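Local structure of bacterial transferase hexapeptide (Three repeats) family protein (Acinetobacter baumannii, 4M9C) at residues A[16-19]-A[20-24]; A[117-120]-A[121-124]; A[146-149]-A[150-154]. The protein is an acetyltransferase of the left-handed beta-helix family that takes part in the biosynthesis of UDP-N,N'-diacetylbacillosamine, probably by acetylating a nucleotide-linked amino sugar. One frame throughout, in Å; residues are numbered along the deposited sequence.

Contact 1: A[16-19]-A[20-24]; sequences EVMP and LVRQQ
Pro19 O receives two donors. Gln23 N reaches it at 3.0 Å, the i+4 bond of the helix. A water also donates to it, at 3.2 Å. The same water makes a weak bond to Gln23 OE1, so it bridges the backbone and side chain of one helical turn. The two preceding carbonyls make the same i+4 bond: Val21 N to Val17 O and Arg22 N to Met18 O, both 2.9 Å. Pro19 has no N-H to give to the turn before, and the helix is kinked there.

The side chains spread to different sides. Met18 bends at chi2 and chi3, and its SD meets Val21 CG1 at 4.1 Å. That methyl lies between the backbone N and the carbonyl carbon of Val21 (chi1 72°), which sets it close over Met18 O. Both residues pack on strand 3-8, and Met18 also reaches strand 33-36. Leu20 lies back along the preceding turn, with CG 3.4 Å from Glu16 O. Arg22 lays its CG near Met18 O, then leads away to bond Tyr48 through NH1. Pro19 packs on Asp102 of the second subunit. This is the helix of a beta-alpha-beta unit, strand 3-8, helix 14-24 and strand 33-36, in the Rossmann-like PglD N-terminal domain.

Contact 2: A[117-120]-A[121-124]; sequences CLTS and NIKI
Leu118 and Ile124 reach toward each other tip to tip across the bend of the chain. Ile124 CD1 lies 4.0 Å from Leu118 CG and the same distance from Leu118 CD2, so one methyl meets the fork of the leucine. Ile122 sits deeper in the bend. Its CG1 is anti to the carbonyl carbon (chi1 -74°) and its chain continues outstretched (chi2 158°). This carries CD1 across to the opposite arm, 3.4 Å from Thr119 N. The same methyl touches Thr119 OG1 at 3.9 Å and comes more loosely to Leu118 CB at 4.5 Å. Ile106, Val104 and Val136 of adjoining strands add to this buried apolar group.

The corner itself is polar and faces the other way. Ser120 and Asn121 turn the chain, and Asn121 has a positive phi of 63°. Asn121 is partly exposed, in contrast to the buried isoleucines. Its amide stands beside Ser120, with ND2 3.5 Å from Ser120 CB. That approach is van der Waals contact; the polar ends bond elsewhere. Asn121 ND2 bonds Asn46 OD1 of the third subunit. Ser120 OG bonds Asp102 N of its own chain and Lys15 O of the third subunit.

Two strands from different parallel sheets, 117-118 and 122-124, thus meet at a corner of the left-handed beta-helix. Between the two segments the inward side chains meet by van der Waals contact, without hydrogen bonds. The chemistry implies a division of labour: aliphatic packing fills the inside of the corner, while the hydrogen-bonding groups on its outside tie this coil both to the adjoining one and to a neighbouring subunit.

Contact 3: A[146-149]-A[150-154]; sequences VTFA and PGAKC
Phe148 CG is anti to the carbonyl carbon (chi1 -82°), which swings the ring along the inside of the turn toward Ala152 and Cys154. In Cys154 the sulfur is anti to the backbone N (chi1 179°). This directs SG past the ring and leaves CB against it. Cys154 CB touches Phe148 CE1 at 3.5 Å and is almost as near to CZ. Cys154 SG lies at the ring edge, 5.4 Å from the centroid of the Phe148 ring, in a sulfur-aromatic contact.

Closer to the turn, Ala152 CB points at the other arm. It meets Phe148 CB at 3.9 Å and the near end of the ring at a slightly greater distance. The CB atoms of Ala152 and Cys154 both approach the ring obliquely. Ile160, Ile166 and Val136 also pack on the Phe148 side chain, and Phe128 makes an edge-to-face contact with its ring.

The arms are joined by a type II beta turn from Ala149 to Ala152. Ala152 N donates to Ala149 O at 3.2 Å, closing the turn. Ala152 CB also rests against Ala149 O, at 3.2 Å. Pro150 and Gly151 fill the two central positions. Gly151 has a positive phi of 78°, which glycine accepts readily. Pro150 O is held by Thr168 OG1 of the same chain, and the proline packs on Tyr135 of the second subunit.

The turn carries the chain from strand 147-148 to strand 153-154, which belong to different sheets. Short parallel strands joined by tight turns and stacked coil on coil, with side chains packed inside, are the build of the left-handed beta-helix of hexapeptide-repeat transferases.

How the contacts relate
The three contacts follow one another along the chain and none touches another. Contact 1 belongs to the Rossmann-like N-terminal domain, whereas contacts 2 and 3 turn corners of the beta-helix. All three are largely buried, but contact 1 also has an exposed residue. Its cohesion is mainly helical backbone bonding. Contact 2 depends on aliphatic packing, and contact 3 combines an aromatic ring with one turn bond. Strands 117-118 and 153-154 lie in the same parallel sheet, and the centres of contacts 2 and 3 are about 14 Å apart. Contacts 1 and 3 both meet the second subunit; contact 2 meets the third.

Contact 1: A[16-19]-A[20-24]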
ATOM      1  N   GLU A  16       0.084   8.057 -16.767  1.00 24.43           N
ATOM      2  CA  GLU A  16       0.791   7.417 -15.659  1.00 22.47           C
ATOM      3  C   GLU A  16       1.971   6.608 -16.192  1.00 25.98           C
ATOM      4  O   GLU A  16       3.074   6.626 -15.629  1.00 24.92           O
ATOM      5  CB  GLU A  16      -0.159   6.481 -14.880  1.00 22.42           C
ATOM      6  CG  GLU A  16       0.568   5.505 -13.952  1.00 26.14           C
ATOM      7  CD  GLU A  16      -0.315   4.348 -13.471  1.00 29.38           C
ATOM      8  OE1 GLU A  16      -1.100   3.782 -14.273  1.00 29.70           O
ATOM      9  OE2 GLU A  16      -0.215   4.006 -12.278  1.00 26.94           O
ATOM     10  N   VAL A  17       1.748   5.904 -17.294  1.00 22.07           N
ATOM     11  CA  VAL A  17       2.762   4.980 -17.790  1.00 22.17           C
ATOM     12  C   VAL A  17       3.933   5.702 -18.451  1.00 25.58           C
ATOM     13  O   VAL A  17       5.082   5.263 -18.348  1.00 24.53           O
ATOM     14  CB  VAL A  17       2.144   3.958 -18.746  1.00 22.71           C
ATOM     15  CG1 VAL A  17       3.235   3.157 -19.462  1.00 23.72           C
ATOM     16  CG2 VAL A  17       1.167   3.044 -17.979  1.00 24.09           C
ATOM     17  N   MET A  18       3.657   6.823 -19.110  1.00 23.80           N
ATOM     18  CA  MET A  18       4.732   7.532 -19.810  1.00 26.66           C
ATOM     19  C   MET A  18       5.950   7.841 -18.902  1.00 22.87           C
ATOM     20  O   MET A  18       7.074   7.527 -19.265  1.00 26.56           O
ATOM     21  CB  MET A  18       4.224   8.786 -20.534  1.00 21.57           C
ATOM     22  CG  MET A  18       5.327   9.621 -21.194  1.00 23.21           C
ATOM     23  SD  MET A  18       6.146   8.727 -22.534  1.00 26.56           S
ATOM     24  CE  MET A  18       5.003   8.978 -23.902  1.00 27.22           C
ATOM     25  N   PRO A  19       5.736   8.465 -17.731  1.00 22.99           N
ATOM     26  CA  PRO A  19       6.919   8.764 -16.913  1.00 22.36           C
ATOM     27  C   PRO A  19       7.597   7.500 -16.371  1.00 27.54           C
ATOM     28  O   PRO A  19       8.809   7.499 -16.153  1.00 24.79           O
ATOM     29  CB  PRO A  19       6.361   9.627 -15.775  1.00 23.56           C
ATOM     30  CG  PRO A  19       4.874   9.415 -15.804  1.00 24.92           C
ATOM     31  CD  PRO A  19       4.527   9.133 -17.219  1.00 26.04           C
ATOM     32  N   LEU A  20       6.832   6.430 -16.177  1.00 20.95           N
ATOM     33  CA  LEU A  20       7.429   5.165 -15.760  1.00 23.76           C
ATOM     34  C   LEU A  20       8.373   4.645 -16.838  1.00 26.92           C
ATOM     35  O   LEU A  20       9.494   4.224 -16.544  1.00 24.68           O
ATOM     36  CB  LEU A  20       6.343   4.122 -15.467  1.00 23.85           C
ATOM     37  CG  LEU A  20       5.360   4.465 -14.340  1.00 22.98           C
ATOM     38  CD1 LEU A  20       4.319   3.354 -14.172  1.00 21.43           C
ATOM     39  CD2 LEU A  20       6.121   4.708 -13.027  1.00 20.67           C
ATOM     40  N   VAL A  21       7.921   4.664 -18.089  1.00 23.78           N
ATOM     41  CA  VAL A  21       8.755   4.172 -19.176  1.00 23.81           C
ATOM     42  C   VAL A  21       9.943   5.111 -19.447  1.00 25.84           C
ATOM     43  O   VAL A  21      11.008   4.654 -19.848  1.00 26.75           O
ATOM     44  CB  VAL A  21       7.938   3.860 -20.461  1.00 26.97           C
ATOM     45  CG1 VAL A  21       7.471   5.139 -21.145  1.00 26.06           C
ATOM     46  CG2 VAL A  21       8.767   3.010 -21.408  1.00 25.52           C
ATOM     47  N   ARG A  22       9.765   6.410 -19.203  1.00 24.32           N
ATOM     48  CA  ARG A  22      10.883   7.352 -19.263  1.00 24.74           C
ATOM     49  C   ARG A  22      11.978   6.930 -18.292  1.00 29.97           C
ATOM     50  O   ARG A  22      13.163   6.899 -18.656  1.00 24.43           O
ATOM     51  CB  ARG A  22      10.439   8.778 -18.926  1.00 24.14           C
ATOM     52  CG  ARG A  22       9.583   9.477 -19.994  1.00 25.98           C
ATOM     53  CD  ARG A  22      10.335   9.711 -21.317  1.00 23.58           C
ATOM     54  NE  ARG A  22      11.662  10.295 -21.122  1.00 27.88           N
ATOM     55  CZ  ARG A  22      11.901  11.594 -20.952  1.00 31.04           C
ATOM     56  NH1 ARG A  22      10.900  12.469 -20.941  1.00 23.87           N
ATOM     57  NH2 ARG A  22      13.150  12.024 -20.787  1.00 31.68           N
ATOM     58  N   GLN A  23      11.575   6.610 -17.059  1.00 23.47           N
ATOM     59  CA  GLN A  23      12.506   6.183 -16.013  1.00 29.32           C
ATOM     60  C   GLN A  23      13.085   4.799 -16.288  1.00 29.47           C
ATOM     61  O   GLN A  23      14.199   4.505 -15.870  1.00 30.92           O
ATOM     62  CB  GLN A  23      11.822   6.145 -14.646  1.00 27.92           C
ATOM     63  CG  GLN A  23      11.444   7.478 -14.069  1.00 30.03           C
ATOM     64  CD  GLN A  23      10.889   7.331 -12.661  1.00 37.19           C
ATOM     65  OE1 GLN A  23       9.947   8.021 -12.268  1.00 41.66           O
ATOM     66  NE2 GLN A  23      11.473   6.419 -11.896  1.00 32.68           N
ATOM     67  N   GLN A  24      12.314   3.942 -16.956  1.00 26.64           N
ATOM     68  CA  GLN A  24      12.798   2.614 -17.320  1.00 28.54           C
ATOM     69  C   GLN A  24      13.995   2.732 -18.287  1.00 31.66           C
ATOM     70  O   GLN A  24      14.933   1.932 -18.231  1.00 31.62           O
ATOM     71  CB  GLN A  24      11.681   1.803 -17.978  1.00 25.94           C
ATOM     72  CG  GLN A  24      11.980   0.318 -18.100  1.00 28.50           C
ATOM     73  CD  GLN A  24      11.761  -0.404 -16.790  1.00 32.80           C
ATOM     74  OE1 GLN A  24      10.827  -0.085 -16.054  1.00 27.14           O
ATOM     75  NE2 GLN A  24      12.629  -1.367 -16.477  1.00 31.68           N
TER
HETATM   76  O   HOH W   1       9.616  10.313 -14.787  1.00 36.07           O

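Contact 2: A[117-120]-A[121-124]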
ATOM      1  N   CYS A 117       4.040  -5.317  -5.713  1.00 22.20           N
ATOM      2  CA  CYS A 117       4.838  -6.328  -5.053  1.00 23.03           C
ATOM      3  C   CYS A 117       4.480  -7.702  -5.584  1.00 26.05           C
ATOM      4  O   CYS A 117       3.310  -8.075  -5.610  1.00 26.09           O
ATOM      5  CB  CYS A 117       4.593  -6.279  -3.545  1.00 21.00           C
ATOM      6  SG  CYS A 117       5.621  -7.456  -2.575  1.00 26.13           S
ATOM      7  N   LEU A 118       5.492  -8.437  -6.030  1.00 23.52           N
ATOM      8  CA  LEU A 118       5.346  -9.841  -6.398  1.00 23.77           C
ATOM      9  C   LEU A 118       6.260 -10.620  -5.448  1.00 27.53           C
ATOM     10  O   LEU A 118       7.450 -10.310  -5.354  1.00 25.74           O
ATOM     11  CB  LEU A 118       5.812 -10.044  -7.839  1.00 25.29           C
ATOM     12  CG  LEU A 118       4.875  -9.900  -9.050  1.00 34.32           C
ATOM     13  CD1 LEU A 118       3.579  -9.115  -8.795  1.00 23.80           C
ATOM     14  CD2 LEU A 118       5.636  -9.336 -10.230  1.00 24.73           C
ATOM     15  N   THR A 119       5.729 -11.608  -4.727  1.00 23.82           N
ATOM     16  CA  THR A 119       6.557 -12.307  -3.743  1.00 26.29           C
ATOM     17  C   THR A 119       7.382 -13.449  -4.359  1.00 25.89           C
ATOM     18  O   THR A 119       8.277 -13.183  -5.144  1.00 27.79           O
ATOM     19  CB  THR A 119       5.770 -12.736  -2.484  1.00 31.07           C
ATOM     20  OG1 THR A 119       4.749 -13.677  -2.831  1.00 29.10           O
ATOM     21  CG2 THR A 119       5.135 -11.515  -1.800  1.00 25.31           C
ATOM     22  N   SER A 120       7.093 -14.703  -4.018  1.00 24.75           N
ATOM     23  CA  SER A 120       7.941 -15.815  -4.462  1.00 29.29           C
ATOM     24  C   SER A 120       7.197 -16.994  -5.095  1.00 28.49           C
ATOM     25  O   SER A 120       6.092 -17.335  -4.682  1.00 26.02           O
ATOM     26  CB  SER A 120       8.775 -16.347  -3.285  1.00 28.64           C
ATOM     27  OG  SER A 120       9.565 -15.316  -2.729  1.00 32.19           O
ATOM     28  N   ASN A 121       7.837 -17.629  -6.075  1.00 26.25           N
ATOM     29  CA  ASN A 121       7.307 -18.846  -6.679  1.00 26.72           C
ATOM     30  C   ASN A 121       5.988 -18.546  -7.365  1.00 27.62           C
ATOM     31  O   ASN A 121       4.939 -19.051  -6.973  1.00 25.04           O
ATOM     32  CB  ASN A 121       7.134 -19.941  -5.628  1.00 29.66           C
ATOM     33  CG  ASN A 121       8.464 -20.432  -5.089  1.00 33.45           C
ATOM     34  OD1 ASN A 121       9.069 -21.350  -5.637  1.00 33.18           O
ATOM     35  ND2 ASN A 121       8.944 -19.789  -4.044  1.00 28.50           N
ATOM     36  N   ILE A 122       6.073 -17.701  -8.384  1.00 27.77           N
ATOM     37  CA  ILE A 122       4.909 -17.148  -9.056  1.00 28.37           C
ATOM     38  C   ILE A 122       5.137 -17.284 -10.544  1.00 28.58           C
ATOM     39  O   ILE A 122       6.249 -17.087 -11.026  1.00 30.14           O
ATOM     40  CB  ILE A 122       4.744 -15.655  -8.714  1.00 27.93           C
ATOM     41  CG1 ILE A 122       4.220 -15.502  -7.286  1.00 27.32           C
ATOM     42  CG2 ILE A 122       3.831 -14.943  -9.737  1.00 27.36           C
ATOM     43  CD1 ILE A 122       4.510 -14.158  -6.684  1.00 28.04           C
ATOM     44  N   LYS A 123       4.090 -17.650 -11.267  1.00 27.68           N
ATOM     45  CA  LYS A 123       4.165 -17.718 -12.712  1.00 27.54           C
ATOM     46  C   LYS A 123       3.139 -16.740 -13.267  1.00 32.00           C
ATOM     47  O   LYS A 123       1.949 -16.823 -12.944  1.00 31.69           O
ATOM     48  CB  LYS A 123       3.892 -19.143 -13.193  1.00 31.12           C
ATOM     49  CG  LYS A 123       3.976 -19.323 -14.695  1.00 38.26           C
ATOM     50  N   ILE A 124       3.605 -15.802 -14.082  1.00 33.00           N
ATOM     51  CA  ILE A 124       2.751 -14.777 -14.664  1.00 30.69           C
ATOM     52  C   ILE A 124       2.885 -14.805 -16.177  1.00 31.99           C
ATOM     53  O   ILE A 124       3.991 -14.831 -16.703  1.00 27.23           O
ATOM     54  CB  ILE A 124       3.133 -13.380 -14.142  1.00 31.12           C
ATOM     55  CG1 ILE A 124       2.675 -13.215 -12.691  1.00 27.48           C
ATOM     56  CG2 ILE A 124       2.528 -12.287 -15.005  1.00 26.64           C
ATOM     57  CD1 ILE A 124       3.242 -11.986 -12.027  1.00 28.24           C
TER

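Contact 3: A[146-149]-A[150-154]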
ATOM      1  N   VAL A 146      -4.158 -10.435 -18.082  1.00 27.09           N
ATOM      2  CA  VAL A 146      -4.795 -10.218 -16.795  1.00 22.49           C
ATOM      3  C   VAL A 146      -4.499  -8.800 -16.319  1.00 25.89           C
ATOM      4  O   VAL A 146      -3.386  -8.275 -16.512  1.00 26.57           O
ATOM      5  CB  VAL A 146      -4.306 -11.251 -15.762  1.00 26.00           C
ATOM      6  CG1 VAL A 146      -4.784 -10.890 -14.363  1.00 24.13           C
ATOM      7  CG2 VAL A 146      -4.784 -12.649 -16.162  1.00 27.35           C
ATOM      8  N   THR A 147      -5.497  -8.181 -15.702  1.00 23.30           N
ATOM      9  CA  THR A 147      -5.387  -6.809 -15.245  1.00 23.97           C
ATOM     10  C   THR A 147      -5.742  -6.698 -13.778  1.00 24.69           C
ATOM     11  O   THR A 147      -6.823  -7.126 -13.365  1.00 25.43           O
ATOM     12  CB  THR A 147      -6.332  -5.893 -16.050  1.00 26.18           C
ATOM     13  OG1 THR A 147      -5.929  -5.893 -17.420  1.00 25.11           O
ATOM     14  CG2 THR A 147      -6.279  -4.474 -15.522  1.00 26.66           C
ATOM     15  N   PHE A 148      -4.825  -6.140 -12.991  1.00 25.43           N
ATOM     16  CA  PHE A 148      -5.074  -5.833 -11.579  1.00 24.58           C
ATOM     17  C   PHE A 148      -5.241  -4.334 -11.492  1.00 24.89           C
ATOM     18  O   PHE A 148      -4.302  -3.584 -11.786  1.00 23.16           O
ATOM     19  CB  PHE A 148      -3.869  -6.220 -10.684  1.00 20.81           C
ATOM     20  CG  PHE A 148      -3.818  -7.682 -10.295  1.00 23.64           C
ATOM     21  CD1 PHE A 148      -3.096  -8.081  -9.185  1.00 23.24           C
ATOM     22  CD2 PHE A 148      -4.470  -8.651 -11.045  1.00 24.97           C
ATOM     23  CE1 PHE A 148      -3.031  -9.416  -8.822  1.00 28.41           C
ATOM     24  CE2 PHE A 148      -4.401  -9.986 -10.692  1.00 25.62           C
ATOM     25  CZ  PHE A 148      -3.684 -10.372  -9.579  1.00 29.27           C
ATOM     26  N   ALA A 149      -6.424  -3.892 -11.087  1.00 22.94           N
ATOM     27  CA  ALA A 149      -6.664  -2.481 -10.849  1.00 23.17           C
ATOM     28  C   ALA A 149      -5.896  -2.112  -9.585  1.00 25.35           C
ATOM     29  O   ALA A 149      -5.399  -2.994  -8.893  1.00 23.62           O
ATOM     30  CB  ALA A 149      -8.161  -2.229 -10.666  1.00 24.59           C
ATOM     31  N   PRO A 150      -5.817  -0.815  -9.268  1.00 24.19           N
ATOM     32  CA  PRO A 150      -5.081  -0.353  -8.087  1.00 20.49           C
ATOM     33  C   PRO A 150      -5.600  -0.963  -6.790  1.00 26.65           C
ATOM     34  O   PRO A 150      -6.807  -1.033  -6.576  1.00 27.01           O
ATOM     35  CB  PRO A 150      -5.313   1.166  -8.090  1.00 22.79           C
ATOM     36  CG  PRO A 150      -5.670   1.500  -9.498  1.00 24.41           C
ATOM     37  CD  PRO A 150      -6.374   0.298 -10.057  1.00 21.05           C
ATOM     38  N   GLY A 151      -4.678  -1.420  -5.946  1.00 25.50           N
ATOM     39  CA  GLY A 151      -5.025  -1.923  -4.636  1.00 25.07           C
ATOM     40  C   GLY A 151      -5.583  -3.330  -4.670  1.00 27.15           C
ATOM     41  O   GLY A 151      -6.114  -3.806  -3.661  1.00 25.94           O
ATOM     42  N   ALA A 152      -5.481  -3.990  -5.821  1.00 23.96           N
ATOM     43  CA  ALA A 152      -5.960  -5.370  -5.947  1.00 26.95           C
ATOM     44  C   ALA A 152      -5.020  -6.296  -5.184  1.00 27.59           C
ATOM     45  O   ALA A 152      -3.803  -6.196  -5.338  1.00 25.32           O
ATOM     46  CB  ALA A 152      -6.034  -5.785  -7.418  1.00 24.66           C
ATOM     47  N   LYS A 153      -5.591  -7.192  -4.380  1.00 23.60           N
ATOM     48  CA  LYS A 153      -4.824  -8.036  -3.460  1.00 28.76           C
ATOM     49  C   LYS A 153      -5.020  -9.522  -3.747  1.00 27.02           C
ATOM     50  O   LYS A 153      -6.045 -10.110  -3.400  1.00 27.24           O
ATOM     51  CB  LYS A 153      -5.200  -7.719  -2.003  1.00 24.65           C
ATOM     52  CG  LYS A 153      -4.768  -6.317  -1.574  1.00 30.47           C
ATOM     53  CD  LYS A 153      -5.344  -5.894  -0.231  1.00 27.82           C
ATOM     54  CE  LYS A 153      -6.709  -5.222  -0.414  1.00 41.86           C
ATOM     55  N   CYS A 154      -4.030 -10.117  -4.392  1.00 27.23           N
ATOM     56  CA  CYS A 154      -4.073 -11.528  -4.737  1.00 25.43           C
ATOM     57  C   CYS A 154      -3.148 -12.302  -3.799  1.00 27.65           C
ATOM     58  O   CYS A 154      -1.921 -12.278  -3.953  1.00 24.90           O
ATOM     59  CB  CYS A 154      -3.625 -11.713  -6.186  1.00 23.31           C
ATOM     60  SG  CYS A 154      -3.599 -13.419  -6.782  1.00 30.21           S
TER